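Local coordinates for agarase (PDB 6XJ9), which is an agarase from the marine bacterium Pseudoalteromonas fuliginea and, as a glycoside hydrolase of family GH50, probably cleaves glycosidic bonds in agarose, at residues A[300-305]-A[711-716]; A[306-311]-A[431-436]. All coordinates share one frame; numbering follows the deposited sequence.

Contact 1 (A[300-305]-A[711-716]); sequences YLATGI and GAHWFQ
Ala302 and Gly304 each turn a carbonyl toward the neighbouring strand, and two backbone amides answer. Ala712 N lies 2.9 Å from Ala302 O. Trp714 N reaches Gly304 O on a lone pair, also at 2.9 Å and nearly straight (172°). Between these two bonds the ladder opens: Gly304 N and Ala712 O stand 3.8 Å apart, and a water bridges them, donating to Ala712 O at 2.6 Å and weakly accepting from Gly304 N.

Side chains meet on both faces of the pair. With its CG anti to the carbonyl carbon (chi1 -72°), His713 brings its ring edge against Gly304, CD2 lying 3.7 Å from Gly304 N; Ser432 OG holds the NE2 end of the ring. On the opposite face, shared by Thr303, Ile305, Ala712 and Trp714, Ile305 and Trp714 run alongside each other, and Ile305 CG2 rests 3.6 Å from Gln716 C, just beyond the cis peptide bond between Phe715 and Gln716.

Helices 689-704 and 745-763 cover this face. Strand 664-666 continues the parallel run beyond 709-714. The pairing of 299-305 with 709-714, some 400 residues apart in sequence, is consistent with first and last strands closing a (beta/alpha)8 barrel.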
loop_
_atom_site.group_PDB
_atom_site.type_symbol
_atom_site.label_atom_id
_atom_site.label_comp_id
_atom_site.label_asym_id
_atom_site.label_seq_id
_atom_site.Cartn_x
_atom_site.Cartn_y
_atom_site.Cartn_z
ATOM N N TYR A 300 7.453 -21.867 19.033
ATOM C CA TYR A 300 6.190 -21.565 18.372
ATOM C C TYR A 300 5.624 -20.280 18.958
ATOM O O TYR A 300 5.620 -20.101 20.171
ATOM C CB TYR A 300 5.214 -22.732 18.556
ATOM C CG TYR A 300 3.844 -22.592 17.932
ATOM C CD1 TYR A 300 3.608 -22.937 16.609
ATOM C CD2 TYR A 300 2.771 -22.133 18.681
ATOM C CE1 TYR A 300 2.345 -22.803 16.043
ATOM C CE2 TYR A 300 1.506 -22.003 18.136
ATOM C CZ TYR A 300 1.283 -22.344 16.813
ATOM O OH TYR A 300 0.020 -22.230 16.292
ATOM N N LEU A 301 5.194 -19.381 18.067
ATOM C CA LEU A 301 4.434 -18.195 18.434
ATOM C C LEU A 301 3.091 -18.279 17.714
ATOM O O LEU A 301 3.032 -18.770 16.587
ATOM C CB LEU A 301 5.207 -16.954 17.986
ATOM C CG LEU A 301 6.591 -16.744 18.600
ATOM C CD1 LEU A 301 7.306 -15.615 17.888
ATOM C CD2 LEU A 301 6.517 -16.455 20.092
ATOM N N ALA A 302 2.019 -17.798 18.356
ATOM C CA ALA A 302 0.681 -17.930 17.795
ATOM C C ALA A 302 0.295 -16.669 17.026
ATOM O O ALA A 302 0.060 -15.620 17.625
ATOM C CB ALA A 302 -0.330 -18.215 18.884
ATOM N N THR A 303 0.206 -16.803 15.701
ATOM C CA THR A 303 -0.344 -15.764 14.848
ATOM C C THR A 303 -1.515 -16.360 14.075
ATOM O O THR A 303 -1.570 -17.570 13.836
ATOM C CB THR A 303 0.715 -15.154 13.916
ATOM O OG1 THR A 303 1.156 -16.179 13.019
ATOM C CG2 THR A 303 1.896 -14.575 14.666
ATOM N N GLY A 304 -2.476 -15.503 13.719
ATOM C CA GLY A 304 -3.684 -15.998 13.083
ATOM C C GLY A 304 -4.846 -15.035 13.290
ATOM O O GLY A 304 -4.648 -13.919 13.755
ATOM N N ILE A 305 -6.050 -15.522 12.974
ATOM C CA ILE A 305 -7.224 -14.703 12.757
ATOM C C ILE A 305 -8.399 -15.372 13.458
ATOM O O ILE A 305 -8.555 -16.598 13.405
ATOM C CB ILE A 305 -7.461 -14.572 11.234
ATOM C CG1 ILE A 305 -6.374 -13.748 10.538
ATOM C CG2 ILE A 305 -8.842 -14.027 10.943
ATOM C CD1 ILE A 305 -6.345 -13.884 9.020
ATOM N N GLY A 711 2.138 -14.290 21.247
ATOM C CA GLY A 711 1.321 -14.238 20.048
ATOM C C GLY A 711 0.107 -13.327 20.183
ATOM O O GLY A 711 -0.162 -12.762 21.247
ATOM N N ALA A 712 -0.613 -13.207 19.069
ATOM C CA ALA A 712 -1.777 -12.343 18.967
ATOM C C ALA A 712 -2.648 -12.837 17.819
ATOM O O ALA A 712 -2.134 -13.244 16.779
ATOM C CB ALA A 712 -1.342 -10.917 18.722
ATOM N N HIS A 713 -3.965 -12.770 18.024
ATOM C CA HIS A 713 -4.922 -13.132 16.997
ATOM C C HIS A 713 -5.695 -11.884 16.556
ATOM O O HIS A 713 -6.136 -11.087 17.385
ATOM C CB HIS A 713 -5.837 -14.252 17.504
ATOM C CG HIS A 713 -5.200 -15.599 17.634
ATOM N ND1 HIS A 713 -5.343 -16.370 18.780
ATOM C CD2 HIS A 713 -4.445 -16.321 16.775
ATOM C CE1 HIS A 713 -4.689 -17.505 18.631
ATOM N NE2 HIS A 713 -4.116 -17.503 17.406
ATOM N N TRP A 714 -5.850 -11.740 15.234
ATOM C CA TRP A 714 -6.543 -10.637 14.590
ATOM C C TRP A 714 -8.045 -10.907 14.556
ATOM O O TRP A 714 -8.492 -11.981 14.147
ATOM C CB TRP A 714 -5.990 -10.495 13.156
ATOM C CG TRP A 714 -6.798 -9.582 12.286
ATOM C CD1 TRP A 714 -7.963 -9.870 11.635
ATOM C CD2 TRP A 714 -6.513 -8.200 12.006
ATOM N NE1 TRP A 714 -8.399 -8.772 10.933
ATOM C CE2 TRP A 714 -7.538 -7.729 11.160
ATOM C CE3 TRP A 714 -5.483 -7.328 12.379
ATOM C CZ2 TRP A 714 -7.558 -6.422 10.675
ATOM C CZ3 TRP A 714 -5.506 -6.032 11.906
ATOM C CH2 TRP A 714 -6.533 -5.590 11.072
ATOM N N PHE A 715 -8.834 -9.914 14.967
ATOM C CA PHE A 715 -10.285 -9.983 14.832
ATOM C C PHE A 715 -10.714 -9.120 13.644
ATOM O O PHE A 715 -10.688 -7.898 13.745
ATOM C CB PHE A 715 -10.962 -9.506 16.127
ATOM C CG PHE A 715 -12.459 -9.715 16.194
ATOM C CD1 PHE A 715 -13.336 -8.823 15.588
ATOM C CD2 PHE A 715 -12.998 -10.790 16.890
ATOM C CE1 PHE A 715 -14.710 -9.010 15.658
ATOM C CE2 PHE A 715 -14.372 -10.984 16.948
ATOM C CZ PHE A 715 -15.228 -10.093 16.337
ATOM N N GLN A 716 -11.170 -9.720 12.528
ATOM C CA GLN A 716 -11.531 -11.115 12.324
ATOM C C GLN A 716 -11.290 -11.440 10.840
ATOM O O GLN A 716 -10.711 -10.645 10.111
ATOM C CB GLN A 716 -13.005 -11.313 12.714
ATOM C CG GLN A 716 -13.979 -10.549 11.819
ATOM C CD GLN A 716 -15.447 -10.595 12.175
ATOM O OE1 GLN A 716 -15.876 -11.240 13.120
ATOM N NE2 GLN A 716 -16.252 -9.866 11.423
HETATM O O HOH W 1 -1.338 -12.452 14.403
#

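Contact 2 (A[306-311]-A[431-436]); sequences DIIRLA and SSLGNW
Ile307 and Asn435 are joined through their backbones: Ile307 N points almost straight at Asn435 O, 2.9 Å away, with an N-H...O angle of 169°. One residue earlier, Asp306 OD1 accepts Asn435 N at 3.0 Å on the anti side of its carboxylate, slightly out of plane. These two bonds hold Asn435 at both its N-H and its C=O, and Gly434, which has no side chain, fits beside the carboxylate.

Beyond this grip the packing is tight around Trp436. Ile307 lies alongside the indole and sets CD1 3.5 Å from Trp436 CE3. Asn435 contributes from its own segment, its ND2 sitting 3.2 Å above the plane of the Trp436 ring, over the centre. Further from the indole, Ile308 and Leu433 meet more loosely at about a right angle, with Ile308 CG1 4.2 Å from Leu433 CD2; helix 413-428 backs both.

The partly exposed side is held by Arg309. Its CG stands between the backbone N and the carbonyl carbon (chi1 73°), and from there the extended chain passes Trp436 O, with Arg309 CD at 3.5 Å. One face of the guanidinium covers Trp436 CB, while the guanidinium and ring planes stay 40° apart. Asn312 OD1 binds NH2 and steadies the outer end.

Ile308 centres an inverse gamma turn, closed by a weak bond from Arg309 N to Ile307 O. Both segments are loops that follow, respectively, strand 299-305 and helix 413-428, and Trp436 also touches Arg619 and Glu668. This is consistent with the C-terminal rim of a (beta/alpha)8 barrel, where glycoside hydrolases of this fold carry their active sites.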
loop_
_atom_site.group_PDB
_atom_site.type_symbol
_atom_site.label_atom_id
_atom_site.label_comp_id
_atom_site.label_asym_id
_atom_site.label_seq_id
_atom_site.Cartn_x
_atom_site.Cartn_y
_atom_site.Cartn_z
ATOM N N ASP A 306 -9.268 -14.552 14.054
ATOM C CA ASP A 306 -10.417 -15.067 14.775
ATOM C C ASP A 306 -11.625 -15.156 13.849
ATOM O O ASP A 306 -11.657 -14.523 12.796
ATOM C CB ASP A 306 -10.785 -14.170 15.955
ATOM C CG ASP A 306 -9.673 -13.921 16.960
ATOM O OD1 ASP A 306 -9.017 -14.906 17.385
ATOM O OD2 ASP A 306 -9.493 -12.738 17.348
ATOM N N ILE A 307 -12.630 -15.924 14.285
ATOM C CA ILE A 307 -13.919 -16.024 13.605
ATOM C C ILE A 307 -13.716 -16.643 12.216
ATOM O O ILE A 307 -14.121 -16.076 11.195
ATOM C CB ILE A 307 -14.673 -14.669 13.580
ATOM C CG1 ILE A 307 -14.610 -13.959 14.936
ATOM C CG2 ILE A 307 -16.117 -14.857 13.124
ATOM C CD1 ILE A 307 -15.613 -14.470 15.944
ATOM N N ILE A 308 -13.089 -17.827 12.197
ATOM C CA ILE A 308 -13.020 -18.642 10.990
ATOM C C ILE A 308 -14.288 -19.485 10.930
ATOM O O ILE A 308 -14.252 -20.692 11.179
ATOM C CB ILE A 308 -11.768 -19.541 10.958
ATOM C CG1 ILE A 308 -10.498 -18.819 11.419
ATOM C CG2 ILE A 308 -11.599 -20.175 9.575
ATOM C CD1 ILE A 308 -10.061 -17.702 10.521
ATOM N N ARG A 309 -15.404 -18.809 10.651
ATOM C CA ARG A 309 -16.740 -19.391 10.617
ATOM C C ARG A 309 -17.670 -18.344 10.007
ATOM O O ARG A 309 -17.235 -17.217 9.773
ATOM C CB ARG A 309 -17.197 -19.807 12.022
ATOM C CG ARG A 309 -17.570 -18.643 12.933
ATOM C CD ARG A 309 -17.838 -19.061 14.375
ATOM N NE ARG A 309 -18.305 -17.904 15.127
ATOM C CZ ARG A 309 -18.625 -17.889 16.421
ATOM N NH1 ARG A 309 -18.520 -18.993 17.142
ATOM N NH2 ARG A 309 -19.061 -16.770 16.984
ATOM N N LEU A 310 -18.945 -18.720 9.800
ATOM C CA LEU A 310 -19.906 -17.919 9.057
ATOM C C LEU A 310 -20.893 -17.208 9.984
ATOM O O LEU A 310 -21.588 -16.295 9.540
ATOM C CB LEU A 310 -20.653 -18.822 8.066
ATOM C CG LEU A 310 -19.800 -19.480 6.980
ATOM C CD1 LEU A 310 -20.661 -20.075 5.876
ATOM C CD2 LEU A 310 -18.781 -18.515 6.404
ATOM N N ALA A 311 -20.926 -17.608 11.266
ATOM C CA ALA A 311 -21.984 -17.235 12.198
ATOM C C ALA A 311 -22.188 -15.721 12.304
ATOM O O ALA A 311 -23.294 -15.272 12.593
ATOM C CB ALA A 311 -21.736 -17.853 13.559
ATOM N N SER A 431 0.577 -19.012 12.000
ATOM C CA SER A 431 0.904 -20.222 12.739
ATOM C C SER A 431 -0.337 -20.988 13.195
ATOM O O SER A 431 -0.200 -22.141 13.613
ATOM C CB SER A 431 1.771 -19.918 13.921
ATOM O OG SER A 431 1.020 -19.217 14.901
ATOM N N SER A 432 -1.515 -20.338 13.167
ATOM C CA SER A 432 -2.709 -20.897 13.791
ATOM C C SER A 432 -3.978 -20.359 13.138
ATOM O O SER A 432 -3.942 -19.350 12.443
ATOM C CB SER A 432 -2.714 -20.612 15.286
ATOM O OG SER A 432 -2.903 -19.221 15.541
ATOM N N LEU A 433 -5.092 -21.064 13.371
ATOM C CA LEU A 433 -6.438 -20.511 13.262
ATOM C C LEU A 433 -6.802 -19.990 14.645
ATOM O O LEU A 433 -6.576 -20.678 15.636
ATOM C CB LEU A 433 -7.427 -21.626 12.881
ATOM C CG LEU A 433 -7.192 -22.362 11.559
ATOM C CD1 LEU A 433 -8.136 -23.563 11.449
ATOM C CD2 LEU A 433 -7.420 -21.426 10.371
ATOM N N GLY A 434 -7.431 -18.804 14.702
ATOM C CA GLY A 434 -7.674 -18.156 15.977
ATOM C C GLY A 434 -8.939 -18.657 16.667
ATOM O O GLY A 434 -9.460 -19.725 16.351
ATOM N N ASN A 435 -9.389 -17.866 17.643
ATOM C CA ASN A 435 -10.534 -18.202 18.467
ATOM C C ASN A 435 -11.795 -18.195 17.611
ATOM O O ASN A 435 -11.888 -17.436 16.643
ATOM C CB ASN A 435 -10.662 -17.285 19.690
ATOM C CG ASN A 435 -11.523 -17.913 20.765
ATOM O OD1 ASN A 435 -11.621 -19.133 20.830
ATOM N ND2 ASN A 435 -12.192 -17.099 21.572
ATOM N N TRP A 436 -12.749 -19.044 17.992
ATOM C CA TRP A 436 -14.014 -19.199 17.280
ATOM C C TRP A 436 -13.764 -19.667 15.843
ATOM O O TRP A 436 -14.367 -19.153 14.897
ATOM C CB TRP A 436 -14.877 -17.920 17.355
ATOM C CG TRP A 436 -15.159 -17.484 18.763
ATOM C CD1 TRP A 436 -15.814 -18.195 19.727
ATOM C CD2 TRP A 436 -14.739 -16.257 19.385
ATOM N NE1 TRP A 436 -15.837 -17.494 20.904
ATOM C CE2 TRP A 436 -15.203 -16.292 20.716
ATOM C CE3 TRP A 436 -14.018 -15.138 18.947
ATOM C CZ2 TRP A 436 -14.960 -15.253 21.611
ATOM C CZ3 TRP A 436 -13.785 -14.109 19.830
ATOM C CH2 TRP A 436 -14.248 -14.172 21.144
#

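In the fold
Contact 2 continues directly from contact 1: residues 306-311 follow on from the strand that pairs with 709-714, and the two centres lie about 10 Å apart. Both lie in the core; every touching residue of contact 1 is buried, whereas contact 2 reaches a partly exposed edge at Arg309. Parallel strand bonds and one water dominate the first; the second relies on a carboxylate, irregular backbone and an indole. Segment 431-436 ties them together, since Ser431 OG probably bonds both Leu301 O and Thr303 N. A second junction is His713 CB, packed against Asp306 OD1. Strand 299-305 and the loop after it lie between 711-716 and 431-436, consistent with a first barrel strand set between the last and the irregular second.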